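Local coordinates for protein N-acetyl-beta-D glucosaminidase (Rhizomucor miehei CAU432, PDB 4ZM6) that probably hydrolyses beta-N-acetylglucosaminides as a family 3 glycoside hydrolase and, in a separate GCN5-related region that binds acetyl-CoA, N-acetylates glucosamine, at residues A[656-661]-A[851-856]; A[612-617]-A[649-654]; A[429-434]-A[458-463]; A[393-398]-A[448-453]. One frame throughout, in Å; residues are numbered along the deposited sequence.

In the fold
From the N terminus, strand 392-397 opens interaction 4, which closes on 448-453. Before it closes, 429-434 opens interaction 3, which ends on 458-463, so the two cross. Both reach one sheet: strand 426-431 borders 392-397, and helix 459-471, next in the chain after strand 447-452, packs on it. Interactions 2 and 1 follow in series; their nearest atoms lie at least about 36 Å from the other pair. Interaction 2 closes a beta-alpha-beta crossover, strand 608-618 through helix 627-642 to strand 646-649, whose parallel pair opens at the acetyl-CoA pocket. Interaction 1 spans 189 residues and ties the two N-acetyltransferase regions, 539-705 and 711-858; Gly856 O and Leu649 N join it to interaction 2.

Interaction 1 (A[656-661]-A[851-856]); sequences FFPGVP and RSYRLG
Val660 and Arg854 form an antiparallel hydrogen-bonded pair, with Val660 N to Arg854 O at 3.0 Å and Arg854 N to Val660 O at 2.9 Å, both nearly straight. Pro661 and Tyr853 follow as a non-hydrogen-bonded pair. Most of the side-chain contact falls on Tyr853. Its CG, set beside the backbone N (chi1 -43°), lies 3.9 Å from Pro658 CG. Pro658 CD is over the centre of one ring face, 3.7 Å from the Tyr853 centroid and practically on the normal, a CH-pi contact; Pro658 CG is 3.6 Å from Tyr853 CD1. Farther out, Tyr853 CE2 meets Phe657 CD1 at 3.8 Å, the two side chains crossing at about a right angle. Pro661 CA reaches Tyr853 CD2 at 3.7 Å, while Pro661 CG sits over the centre of the Phe657 ring. Leu855 bends its CD2 back to Pro658 O, 3.4 Å away. The polar ends leave the contact: Tyr853 OH bonds Asp688 and Arg854 NH1 bonds the carbonyl of Asp682. Two backbone bonds therefore set the register while prolines and aromatic rings fill the interface. Phe657 and Pro661 also touch acetyl-CoA, so the C-terminal strand backs residues that line the cofactor.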
# COMPACT_ATOMS: atom_id res chain seq x y z
N PHE A 656 -16.25 -22.08 -10.03
CA PHE A 656 -16.80 -23.15 -9.21
C PHE A 656 -18.31 -23.22 -9.41
O PHE A 656 -18.86 -24.28 -9.67
CB PHE A 656 -16.53 -22.90 -7.73
CG PHE A 656 -15.08 -22.81 -7.38
CD1 PHE A 656 -14.30 -23.96 -7.30
CD2 PHE A 656 -14.49 -21.59 -7.08
CE1 PHE A 656 -12.96 -23.88 -6.96
CE2 PHE A 656 -13.16 -21.51 -6.73
CZ PHE A 656 -12.39 -22.65 -6.67
N PHE A 657 -18.97 -22.06 -9.28
CA PHE A 657 -20.42 -21.94 -9.46
C PHE A 657 -20.75 -20.68 -10.26
O PHE A 657 -20.05 -19.67 -10.15
CB PHE A 657 -21.12 -21.85 -8.10
CG PHE A 657 -20.75 -22.96 -7.13
CD1 PHE A 657 -20.96 -24.29 -7.47
CD2 PHE A 657 -20.23 -22.66 -5.88
CE1 PHE A 657 -20.64 -25.30 -6.57
CE2 PHE A 657 -19.91 -23.67 -4.98
CZ PHE A 657 -20.11 -25.00 -5.33
N PRO A 658 -21.82 -20.73 -11.09
CA PRO A 658 -22.27 -19.56 -11.85
C PRO A 658 -23.14 -18.62 -11.03
O PRO A 658 -23.29 -17.45 -11.37
CB PRO A 658 -23.10 -20.18 -12.97
CG PRO A 658 -23.71 -21.38 -12.32
CD PRO A 658 -22.66 -21.91 -11.38
N GLY A 659 -23.74 -19.16 -9.97
CA GLY A 659 -24.52 -18.39 -9.02
C GLY A 659 -24.43 -19.12 -7.71
O GLY A 659 -23.40 -19.74 -7.42
N VAL A 660 -25.48 -19.07 -6.90
CA VAL A 660 -25.46 -19.73 -5.61
C VAL A 660 -26.26 -21.03 -5.69
O VAL A 660 -27.44 -21.01 -6.03
CB VAL A 660 -26.03 -18.84 -4.49
CG1 VAL A 660 -25.91 -19.53 -3.14
CG2 VAL A 660 -25.33 -17.49 -4.48
N PRO A 661 -25.61 -22.16 -5.38
CA PRO A 661 -26.31 -23.45 -5.35
C PRO A 661 -27.65 -23.36 -4.61
O PRO A 661 -27.80 -22.55 -3.69
CB PRO A 661 -25.34 -24.35 -4.58
CG PRO A 661 -24.00 -23.78 -4.86
CD PRO A 661 -24.18 -22.30 -5.08
N ARG A 851 -28.03 -29.98 -11.21
CA ARG A 851 -27.99 -29.08 -10.07
C ARG A 851 -28.54 -27.72 -10.51
O ARG A 851 -28.45 -27.36 -11.68
CB ARG A 851 -26.55 -28.91 -9.57
CG ARG A 851 -25.88 -30.18 -9.06
CD ARG A 851 -26.42 -30.61 -7.70
NE ARG A 851 -25.90 -31.91 -7.28
CZ ARG A 851 -24.66 -32.13 -6.83
NH1 ARG A 851 -23.79 -31.14 -6.74
NH2 ARG A 851 -24.29 -33.35 -6.46
N SER A 852 -29.09 -26.97 -9.55
CA SER A 852 -29.66 -25.65 -9.85
C SER A 852 -28.99 -24.54 -9.03
O SER A 852 -28.51 -24.78 -7.92
CB SER A 852 -31.17 -25.64 -9.59
OG SER A 852 -31.82 -26.69 -10.31
N TYR A 853 -28.95 -23.34 -9.60
CA TYR A 853 -28.36 -22.18 -8.94
C TYR A 853 -29.25 -20.95 -9.09
O TYR A 853 -29.99 -20.84 -10.06
CB TYR A 853 -26.98 -21.85 -9.54
CG TYR A 853 -26.10 -23.05 -9.80
CD1 TYR A 853 -26.17 -23.73 -11.00
CD2 TYR A 853 -25.19 -23.50 -8.84
CE1 TYR A 853 -25.37 -24.83 -11.25
CE2 TYR A 853 -24.39 -24.60 -9.08
CZ TYR A 853 -24.49 -25.26 -10.29
OH TYR A 853 -23.70 -26.36 -10.56
N ARG A 854 -29.16 -20.04 -8.13
CA ARG A 854 -29.82 -18.74 -8.25
C ARG A 854 -28.76 -17.67 -8.43
O ARG A 854 -27.90 -17.49 -7.57
CB ARG A 854 -30.65 -18.44 -7.01
CG ARG A 854 -31.38 -17.10 -7.07
CD ARG A 854 -32.11 -16.81 -5.76
NE ARG A 854 -32.98 -17.92 -5.38
CZ ARG A 854 -34.17 -18.17 -5.93
NH1 ARG A 854 -34.65 -17.39 -6.90
NH2 ARG A 854 -34.87 -19.22 -5.51
N LEU A 855 -28.82 -16.96 -9.55
CA LEU A 855 -27.85 -15.91 -9.83
C LEU A 855 -28.07 -14.73 -8.90
O LEU A 855 -29.16 -14.56 -8.34
CB LEU A 855 -27.95 -15.45 -11.28
CG LEU A 855 -27.78 -16.51 -12.37
CD1 LEU A 855 -27.60 -15.84 -13.73
CD2 LEU A 855 -26.61 -17.45 -12.06
N GLY A 856 -27.01 -13.95 -8.72
CA GLY A 856 -27.06 -12.72 -7.93
C GLY A 856 -26.13 -11.72 -8.57
O GLY A 856 -25.11 -12.10 -9.14

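Interaction 2 (A[612-617]-A[649-654]). With ACO (acetyl coenzyme *a), chain C.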
# COMPACT_ATOMS: atom_id res chain seq x y z
N GLN A 612 -16.18 -10.40 -10.09
CA GLN A 612 -16.86 -11.66 -9.88
C GLN A 612 -16.41 -12.24 -8.56
O GLN A 612 -15.21 -12.42 -8.34
CB GLN A 612 -16.56 -12.62 -11.02
CG GLN A 612 -16.93 -12.09 -12.39
CD GLN A 612 -16.99 -13.17 -13.46
OE1 GLN A 612 -16.32 -14.21 -13.35
NE2 GLN A 612 -17.80 -12.95 -14.49
N LEU A 613 -17.37 -12.49 -7.67
CA LEU A 613 -17.10 -13.13 -6.39
C LEU A 613 -17.22 -14.63 -6.63
O LEU A 613 -18.32 -15.19 -6.59
CB LEU A 613 -18.07 -12.64 -5.32
CG LEU A 613 -17.64 -12.81 -3.85
CD1 LEU A 613 -18.60 -12.08 -2.92
CD2 LEU A 613 -17.58 -14.26 -3.45
N MET A 614 -16.09 -15.26 -6.89
CA MET A 614 -16.06 -16.64 -7.36
C MET A 614 -16.49 -17.60 -6.26
O MET A 614 -17.20 -18.58 -6.52
CB MET A 614 -14.65 -17.03 -7.84
CG MET A 614 -14.12 -16.21 -9.01
SD MET A 614 -12.36 -16.50 -9.31
CE MET A 614 -12.42 -18.18 -9.94
N LEU A 615 -16.05 -17.33 -5.05
CA LEU A 615 -16.34 -18.22 -3.93
C LEU A 615 -16.16 -17.48 -2.62
O LEU A 615 -15.30 -16.60 -2.50
CB LEU A 615 -15.42 -19.44 -3.98
CG LEU A 615 -15.69 -20.56 -2.98
CD1 LEU A 615 -16.93 -21.34 -3.37
CD2 LEU A 615 -14.50 -21.49 -2.89
N LEU A 616 -17.01 -17.81 -1.65
CA LEU A 616 -16.89 -17.33 -0.28
C LEU A 616 -17.27 -18.51 0.60
O LEU A 616 -18.34 -19.08 0.42
CB LEU A 616 -17.85 -16.17 -0.03
CG LEU A 616 -17.51 -15.10 1.02
CD1 LEU A 616 -18.80 -14.56 1.64
CD2 LEU A 616 -16.57 -15.59 2.11
N MET A 617 -16.40 -18.88 1.52
CA MET A 617 -16.65 -20.04 2.38
C MET A 617 -15.89 -19.91 3.69
O MET A 617 -14.76 -19.41 3.70
CB MET A 617 -16.24 -21.33 1.67
CG MET A 617 -14.73 -21.59 1.66
SD MET A 617 -14.13 -22.86 0.54
CE MET A 617 -15.23 -24.21 0.91
N LEU A 649 -22.35 -12.64 -8.30
CA LEU A 649 -22.17 -13.80 -7.42
C LEU A 649 -21.83 -15.01 -8.29
O LEU A 649 -22.58 -15.35 -9.21
CB LEU A 649 -23.42 -14.11 -6.60
CG LEU A 649 -23.70 -13.30 -5.33
CD1 LEU A 649 -24.91 -13.88 -4.62
CD2 LEU A 649 -22.50 -13.26 -4.39
N GLY A 650 -20.72 -15.66 -7.97
CA GLY A 650 -20.18 -16.73 -8.80
C GLY A 650 -19.35 -16.12 -9.91
O GLY A 650 -19.07 -14.93 -9.90
N SER A 651 -18.96 -16.94 -10.88
CA SER A 651 -18.16 -16.46 -11.99
C SER A 651 -18.58 -17.09 -13.31
O SER A 651 -19.35 -18.05 -13.34
CB SER A 651 -16.67 -16.70 -11.72
OG SER A 651 -16.45 -17.94 -11.05
N THR A 652 -18.07 -16.52 -14.40
CA THR A 652 -18.28 -17.07 -15.73
C THR A 652 -17.17 -18.10 -16.03
O THR A 652 -17.43 -19.31 -15.98
CB THR A 652 -18.30 -15.96 -16.79
OG1 THR A 652 -17.19 -15.09 -16.58
CG2 THR A 652 -19.57 -15.13 -16.67
N TYR A 653 -15.96 -17.62 -16.30
CA TYR A 653 -14.82 -18.49 -16.62
C TYR A 653 -13.51 -17.91 -16.08
O TYR A 653 -13.16 -16.78 -16.41
CB TYR A 653 -14.70 -18.68 -18.14
CG TYR A 653 -13.98 -19.95 -18.54
CD1 TYR A 653 -12.60 -20.05 -18.48
CD2 TYR A 653 -14.70 -21.07 -18.96
CE1 TYR A 653 -11.94 -21.21 -18.83
CE2 TYR A 653 -14.06 -22.24 -19.31
CZ TYR A 653 -12.68 -22.31 -19.25
OH TYR A 653 -12.03 -23.48 -19.60
N PRO A 654 -12.77 -18.68 -15.26
CA PRO A 654 -13.07 -19.98 -14.66
C PRO A 654 -14.13 -19.87 -13.56
O PRO A 654 -14.58 -18.76 -13.25
CB PRO A 654 -11.73 -20.43 -14.06
CG PRO A 654 -10.97 -19.18 -13.83
CD PRO A 654 -11.40 -18.23 -14.92
N1A ACO C . -22.91 -12.83 17.44
C2A ACO C . -24.17 -13.15 17.06
N3A ACO C . -24.53 -13.33 15.77
C4A ACO C . -23.63 -13.20 14.76
C5A ACO C . -22.24 -12.84 15.10
C6A ACO C . -21.91 -12.66 16.54
N6A ACO C . -20.65 -12.34 16.91
N7A ACO C . -21.56 -12.77 13.95
C8A ACO C . -22.43 -13.05 12.95
N9A ACO C . -23.67 -13.30 13.42
C1B ACO C . -24.86 -13.65 12.60
C2B ACO C . -25.70 -12.43 12.25
O2B ACO C . -27.09 -12.71 12.48
C3B ACO C . -25.41 -12.11 10.80
O3B ACO C . -26.54 -11.62 10.05
P3B ACO C . -27.82 -12.48 9.52
O7A ACO C . -27.38 -13.05 8.18
O8A ACO C . -28.12 -13.49 10.60
O9A ACO C . -28.88 -11.42 9.38
C4B ACO C . -24.81 -13.39 10.24
O4B ACO C . -24.42 -14.22 11.35
C5B ACO C . -23.61 -13.11 9.34
O5B ACO C . -22.76 -14.24 9.38
P1A ACO C . -21.16 -14.11 9.34
O1A ACO C . -20.63 -14.73 10.61
O2A ACO C . -20.72 -12.72 8.95
O3A ACO C . -20.96 -15.08 8.08
P2A ACO C . -20.33 -16.54 8.25
O4A ACO C . -18.96 -16.38 8.87
O5A ACO C . -21.33 -17.44 8.91
O6A ACO C . -20.19 -16.96 6.71
CBP ACO C . -21.21 -18.00 4.77
CCP ACO C . -21.34 -16.94 5.86
CDP ACO C . -20.01 -17.70 3.90
CEP ACO C . -22.47 -17.95 3.92
CAP ACO C . -21.06 -19.35 5.48
OAP ACO C . -22.33 -19.77 5.98
C9P ACO C . -20.48 -20.42 4.61
O9P ACO C . -19.28 -20.64 4.66
N8P ACO C . -21.30 -21.12 3.82
C7P ACO C . -20.78 -22.21 3.01
C6P ACO C . -21.77 -22.67 1.95
C5P ACO C . -22.02 -21.69 0.82
O5P ACO C . -23.11 -21.80 0.27
N4P ACO C . -21.11 -20.79 0.42
C3P ACO C . -21.33 -19.90 -0.72
C2P ACO C . -20.83 -20.48 -2.05
S1P ACO C . -21.56 -19.71 -3.47
C ACO C . -20.54 -18.44 -3.83
O ACO C . -19.60 -18.18 -3.10
CH3 ACO C . -20.84 -17.65 -5.06
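Leu613 O accepts a hydrogen bond from Gly650 N at 2.8 Å, and the acetyl methyl of acetyl-CoA lies beside this link, its CH3 3.5 Å from Gly650 N. Farther along the strand, Leu616 N donates to the acetyl oxygen O of the cofactor at 3.0 Å, and Leu616 O receives a weak bond from its N4P at 3.3 Å. Behind this first shell, Leu613 and Leu649 form a parallel bridge, beyond which 650-654 turns away from strand 608-618. The Gln612 amide grips this loop twice. Its OE1 accepts Thr652 N at 3.1 Å, the donor lying above the carbonyl plane, and its NE2 bonds Thr652 OG1, also at 3.1 Å, close to the amide plane. Gln601 NE2 also donates to Gln612 OE1. Met614 packs its CG against Ser651 OG, which bonds to Pro654 O at 3.0 Å, closing a loop that contains the cis Tyr653-Pro654 peptide. A classic beta bulge puts two residues, Met614 and Leu615, opposite the single Ala599 of strand 594-605. A bulged fourth strand parting from the fifth, with acetyl-CoA along the opening, is the hallmark of the GNAT fold.

Interaction 3 (A[429-434]-A[458-463]); sequences IIYNEE and YPFQVR
Phe460, in the first turn of helix 459-471, reaches across to the chain leaving strand 426-431, an edge strand of the mixed six-stranded sheet that this helix covers on one face, far from the acetyl-CoA site. Its CB meets Glu433 CG at 3.7 Å, where the two side chains cross at about a right angle. CG is set between the backbone N and the carbonyl carbon (chi1 76°), and this brings the ring against 431-433. From there the two sides of the ring differ. CD1 continues along Glu433, 3.8 Å from its CG, whereas CD2 lies 3.6 Å from Asn432 C. CE2 touches Tyr431 O and Asn432 CA, each at 3.5 Å, and Tyr431 CE2 at 3.7 Å. Glu433 N sits over one face of the ring, offset toward the rim; Gln461 CG of the same helix lies over the opposite face. The Tyr431 and Phe460 rings meet obliquely, with planes at 70°. Beyond them, Tyr431 OH rests 3.8 Å from Gln461 CG.

The backbone that Phe460 touches is shaped by an Asx turn, in which Asn432 OD1 accepts from Glu434 N. Gln461 is fixed at its far end, its OE1 taking the N-H of Ala453. Tyr431 packs on Leu395 and Ala397 of the adjacent strand and Ile450 of the strand beyond it. The contact is thus one of shape and dispersion: aromatic carbons meet backbone, ring and glutamate methylenes, and the hydrogen bonds that hold each partner are made within its own surroundings.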
# COMPACT_ATOMS: atom_id res chain seq x y z
N ILE A 429 -33.20 10.59 36.74
CA ILE A 429 -32.82 11.95 37.12
C ILE A 429 -31.83 12.49 36.11
O ILE A 429 -30.85 11.83 35.78
CB ILE A 429 -32.13 11.98 38.50
CG1 ILE A 429 -33.12 11.59 39.60
CG2 ILE A 429 -31.55 13.36 38.78
CD1 ILE A 429 -32.47 11.24 40.92
N ILE A 430 -32.09 13.71 35.64
CA ILE A 430 -31.14 14.41 34.78
C ILE A 430 -30.30 15.36 35.65
O ILE A 430 -30.78 16.41 36.09
CB ILE A 430 -31.89 15.16 33.66
CG1 ILE A 430 -32.73 14.15 32.86
CG2 ILE A 430 -30.90 15.90 32.76
CD1 ILE A 430 -33.66 14.78 31.84
N TYR A 431 -29.06 14.96 35.91
CA TYR A 431 -28.15 15.72 36.78
C TYR A 431 -27.40 16.79 36.01
O TYR A 431 -27.09 16.62 34.83
CB TYR A 431 -27.16 14.78 37.50
CG TYR A 431 -26.14 14.10 36.60
CD1 TYR A 431 -26.41 12.89 35.98
CD2 TYR A 431 -24.89 14.68 36.37
CE1 TYR A 431 -25.49 12.27 35.15
CE2 TYR A 431 -23.96 14.07 35.55
CZ TYR A 431 -24.26 12.87 34.94
OH TYR A 431 -23.34 12.25 34.12
N ASN A 432 -27.11 17.89 36.69
CA ASN A 432 -26.34 19.01 36.13
C ASN A 432 -25.47 19.62 37.24
O ASN A 432 -25.40 19.07 38.34
CB ASN A 432 -27.27 20.05 35.48
CG ASN A 432 -28.21 20.72 36.47
OD1 ASN A 432 -28.11 21.92 36.73
ND2 ASN A 432 -29.14 19.95 37.03
N GLU A 433 -24.80 20.74 36.95
CA GLU A 433 -23.92 21.40 37.93
C GLU A 433 -24.64 21.76 39.22
O GLU A 433 -24.10 21.59 40.31
CB GLU A 433 -23.32 22.68 37.33
CG GLU A 433 -22.35 22.45 36.18
CD GLU A 433 -22.32 23.62 35.20
OE1 GLU A 433 -22.56 24.76 35.63
OE2 GLU A 433 -22.05 23.38 34.01
N GLU A 434 -25.87 22.26 39.08
CA GLU A 434 -26.66 22.73 40.23
C GLU A 434 -27.25 21.59 41.06
O GLU A 434 -27.52 21.78 42.25
CB GLU A 434 -27.81 23.65 39.75
CG GLU A 434 -27.38 25.07 39.40
CD GLU A 434 -26.44 25.14 38.21
OE1 GLU A 434 -25.35 25.74 38.34
OE2 GLU A 434 -26.78 24.58 37.14
N TYR A 458 -17.06 18.30 30.07
CA TYR A 458 -18.06 18.86 31.00
C TYR A 458 -17.86 18.32 32.42
O TYR A 458 -18.55 17.39 32.83
CB TYR A 458 -19.48 18.52 30.53
CG TYR A 458 -19.92 19.24 29.28
CD1 TYR A 458 -20.32 20.57 29.32
CD2 TYR A 458 -19.95 18.58 28.05
CE1 TYR A 458 -20.72 21.23 28.17
CE2 TYR A 458 -20.36 19.23 26.90
CZ TYR A 458 -20.74 20.55 26.96
OH TYR A 458 -21.15 21.20 25.81
N PRO A 459 -16.91 18.91 33.17
CA PRO A 459 -16.46 18.50 34.51
C PRO A 459 -17.52 17.98 35.50
O PRO A 459 -17.22 17.09 36.29
CB PRO A 459 -15.83 19.77 35.07
CG PRO A 459 -15.26 20.43 33.86
CD PRO A 459 -16.15 20.08 32.70
N PHE A 460 -18.73 18.53 35.47
CA PHE A 460 -19.76 18.10 36.44
C PHE A 460 -20.08 16.60 36.30
O PHE A 460 -20.38 15.93 37.30
CB PHE A 460 -21.03 18.97 36.38
CG PHE A 460 -21.93 18.70 35.20
CD1 PHE A 460 -21.74 19.38 33.99
CD2 PHE A 460 -22.98 17.80 35.30
CE1 PHE A 460 -22.58 19.15 32.91
CE2 PHE A 460 -23.81 17.56 34.22
CZ PHE A 460 -23.62 18.24 33.02
N GLN A 461 -19.98 16.09 35.07
CA GLN A 461 -20.18 14.68 34.78
C GLN A 461 -19.07 13.81 35.36
O GLN A 461 -19.33 12.73 35.89
CB GLN A 461 -20.27 14.45 33.27
CG GLN A 461 -21.40 15.18 32.57
CD GLN A 461 -21.42 14.88 31.09
OE1 GLN A 461 -21.20 13.74 30.68
NE2 GLN A 461 -21.69 15.89 30.27
N VAL A 462 -17.83 14.28 35.27
CA VAL A 462 -16.70 13.53 35.80
C VAL A 462 -16.83 13.39 37.32
O VAL A 462 -16.55 12.33 37.86
CB VAL A 462 -15.35 14.18 35.45
CG1 VAL A 462 -14.20 13.47 36.16
CG2 VAL A 462 -15.14 14.16 33.94
N ARG A 463 -17.25 14.47 37.99
CA ARG A 463 -17.44 14.46 39.44
C ARG A 463 -18.57 13.51 39.84
O ARG A 463 -18.42 12.70 40.76
CB ARG A 463 -17.73 15.87 39.97
CG ARG A 463 -16.59 16.86 39.77
CD ARG A 463 -16.88 18.19 40.45
NE ARG A 463 -16.24 19.30 39.74
CZ ARG A 463 -16.86 20.15 38.92
NH1 ARG A 463 -18.17 20.09 38.70
NH2 ARG A 463 -16.15 21.10 38.32

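Interaction 4 (A[393-398]-A[448-453])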
# COMPACT_ATOMS: atom_id res chain seq x y z
N LEU A 393 -31.17 3.14 39.80
CA LEU A 393 -31.05 4.59 39.67
C LEU A 393 -30.38 4.96 38.35
O LEU A 393 -29.21 4.64 38.13
CB LEU A 393 -30.24 5.17 40.83
CG LEU A 393 -30.08 6.69 40.85
CD1 LEU A 393 -31.41 7.40 40.69
CD2 LEU A 393 -29.39 7.12 42.13
N PHE A 394 -31.12 5.62 37.47
CA PHE A 394 -30.57 6.07 36.20
C PHE A 394 -30.32 7.57 36.24
O PHE A 394 -31.26 8.36 36.29
CB PHE A 394 -31.51 5.70 35.04
CG PHE A 394 -31.07 6.22 33.69
CD1 PHE A 394 -29.75 6.08 33.27
CD2 PHE A 394 -31.97 6.83 32.84
CE1 PHE A 394 -29.35 6.55 32.03
CE2 PHE A 394 -31.57 7.30 31.59
CZ PHE A 394 -30.26 7.16 31.19
N LEU A 395 -29.04 7.95 36.24
CA LEU A 395 -28.63 9.35 36.23
C LEU A 395 -28.13 9.71 34.84
O LEU A 395 -27.20 9.08 34.34
CB LEU A 395 -27.52 9.57 37.26
CG LEU A 395 -27.83 9.13 38.69
CD1 LEU A 395 -26.66 9.42 39.61
CD2 LEU A 395 -29.09 9.81 39.19
N ALA A 396 -28.75 10.72 34.23
CA ALA A 396 -28.37 11.18 32.89
C ALA A 396 -27.90 12.63 32.94
O ALA A 396 -28.48 13.44 33.65
CB ALA A 396 -29.54 11.06 31.94
N ALA A 397 -26.85 12.95 32.19
CA ALA A 397 -26.32 14.32 32.13
C ALA A 397 -27.22 15.24 31.31
O ALA A 397 -27.90 14.79 30.39
CB ALA A 397 -24.92 14.31 31.54
N HIS A 398 -27.23 16.53 31.65
CA HIS A 398 -27.97 17.54 30.89
C HIS A 398 -27.25 17.83 29.58
O HIS A 398 -26.03 17.75 29.51
CB HIS A 398 -28.13 18.84 31.69
N VAL A 448 -26.84 1.40 39.87
CA VAL A 448 -26.75 2.78 39.40
C VAL A 448 -26.24 2.77 37.96
O VAL A 448 -25.20 2.18 37.68
CB VAL A 448 -25.79 3.61 40.27
CG1 VAL A 448 -25.68 5.04 39.73
CG2 VAL A 448 -26.25 3.61 41.72
N ILE A 449 -26.97 3.42 37.07
CA ILE A 449 -26.55 3.57 35.68
C ILE A 449 -26.39 5.05 35.40
O ILE A 449 -27.34 5.83 35.57
CB ILE A 449 -27.57 2.97 34.69
CG1 ILE A 449 -27.70 1.46 34.90
CG2 ILE A 449 -27.13 3.23 33.25
CD1 ILE A 449 -28.79 0.81 34.07
N ILE A 450 -25.20 5.46 34.97
CA ILE A 450 -24.93 6.86 34.69
C ILE A 450 -24.74 7.06 33.19
O ILE A 450 -24.04 6.30 32.54
CB ILE A 450 -23.73 7.38 35.48
CG1 ILE A 450 -24.00 7.20 36.98
CG2 ILE A 450 -23.50 8.85 35.17
CD1 ILE A 450 -22.91 7.71 37.89
N GLY A 451 -25.40 8.09 32.67
CA GLY A 451 -25.31 8.45 31.26
C GLY A 451 -24.43 9.67 31.13
O GLY A 451 -24.80 10.77 31.56
N THR A 452 -23.24 9.48 30.57
CA THR A 452 -22.36 10.60 30.26
C THR A 452 -22.50 10.97 28.79
O THR A 452 -22.79 10.13 27.95
CB THR A 452 -20.89 10.30 30.58
OG1 THR A 452 -20.37 9.34 29.65
CG2 THR A 452 -20.75 9.78 32.01
N ALA A 453 -22.33 12.26 28.51
CA ALA A 453 -22.31 12.78 27.16
C ALA A 453 -21.16 13.78 27.12
O ALA A 453 -21.29 14.91 27.59
CB ALA A 453 -23.63 13.46 26.85
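Leu393-Ala397 and Val448-Thr452 are neighbouring parallel strands in the interior of a six-stranded mixed sheet, within an alpha/beta domain like the second domain of many family 3 glycoside hydrolases. Their axes approach to 4.5 Å at an angle of 11°. Four backbone bonds alternate in direction along the ladder, Ile449 N to Leu393 O, Leu395 N to Ile449 O, Gly451 N to Leu395 O and Ala397 N to Gly451 O, with lengths of 2.6 to 3.1 Å. Val448 CA, Phe394 CA and Ile450 CA add CA-H...O contacts to Leu393 O, Ile449 O and Leu395 O respectively. On one face Leu393 and Leu395 line up with Val448 and Ile450; Leu395 CB is 4.3 Å from Ile450 CG1. The other face carries Phe394 and Ile449. Phe394 holds its CG anti to the backbone N (chi1 176°), and its CD1 comes 3.9 Å from Ile449 CG2, with Ile449 O at the edge of the ring, near its plane. Ala397 CB approaches Gly451 O at 3.5 Å, where the strands end.

Strand 426-431 borders 392-397 on its outer side and strand 475-479 borders 447-452 on the other. Helix 459-471 lies over Ile450 and Ala397 through Ala468 and Gln461, while on the Phe394 face the ring stacks on Phe415 of helix 413-422, leaving this strand pair sandwiched between the two helices.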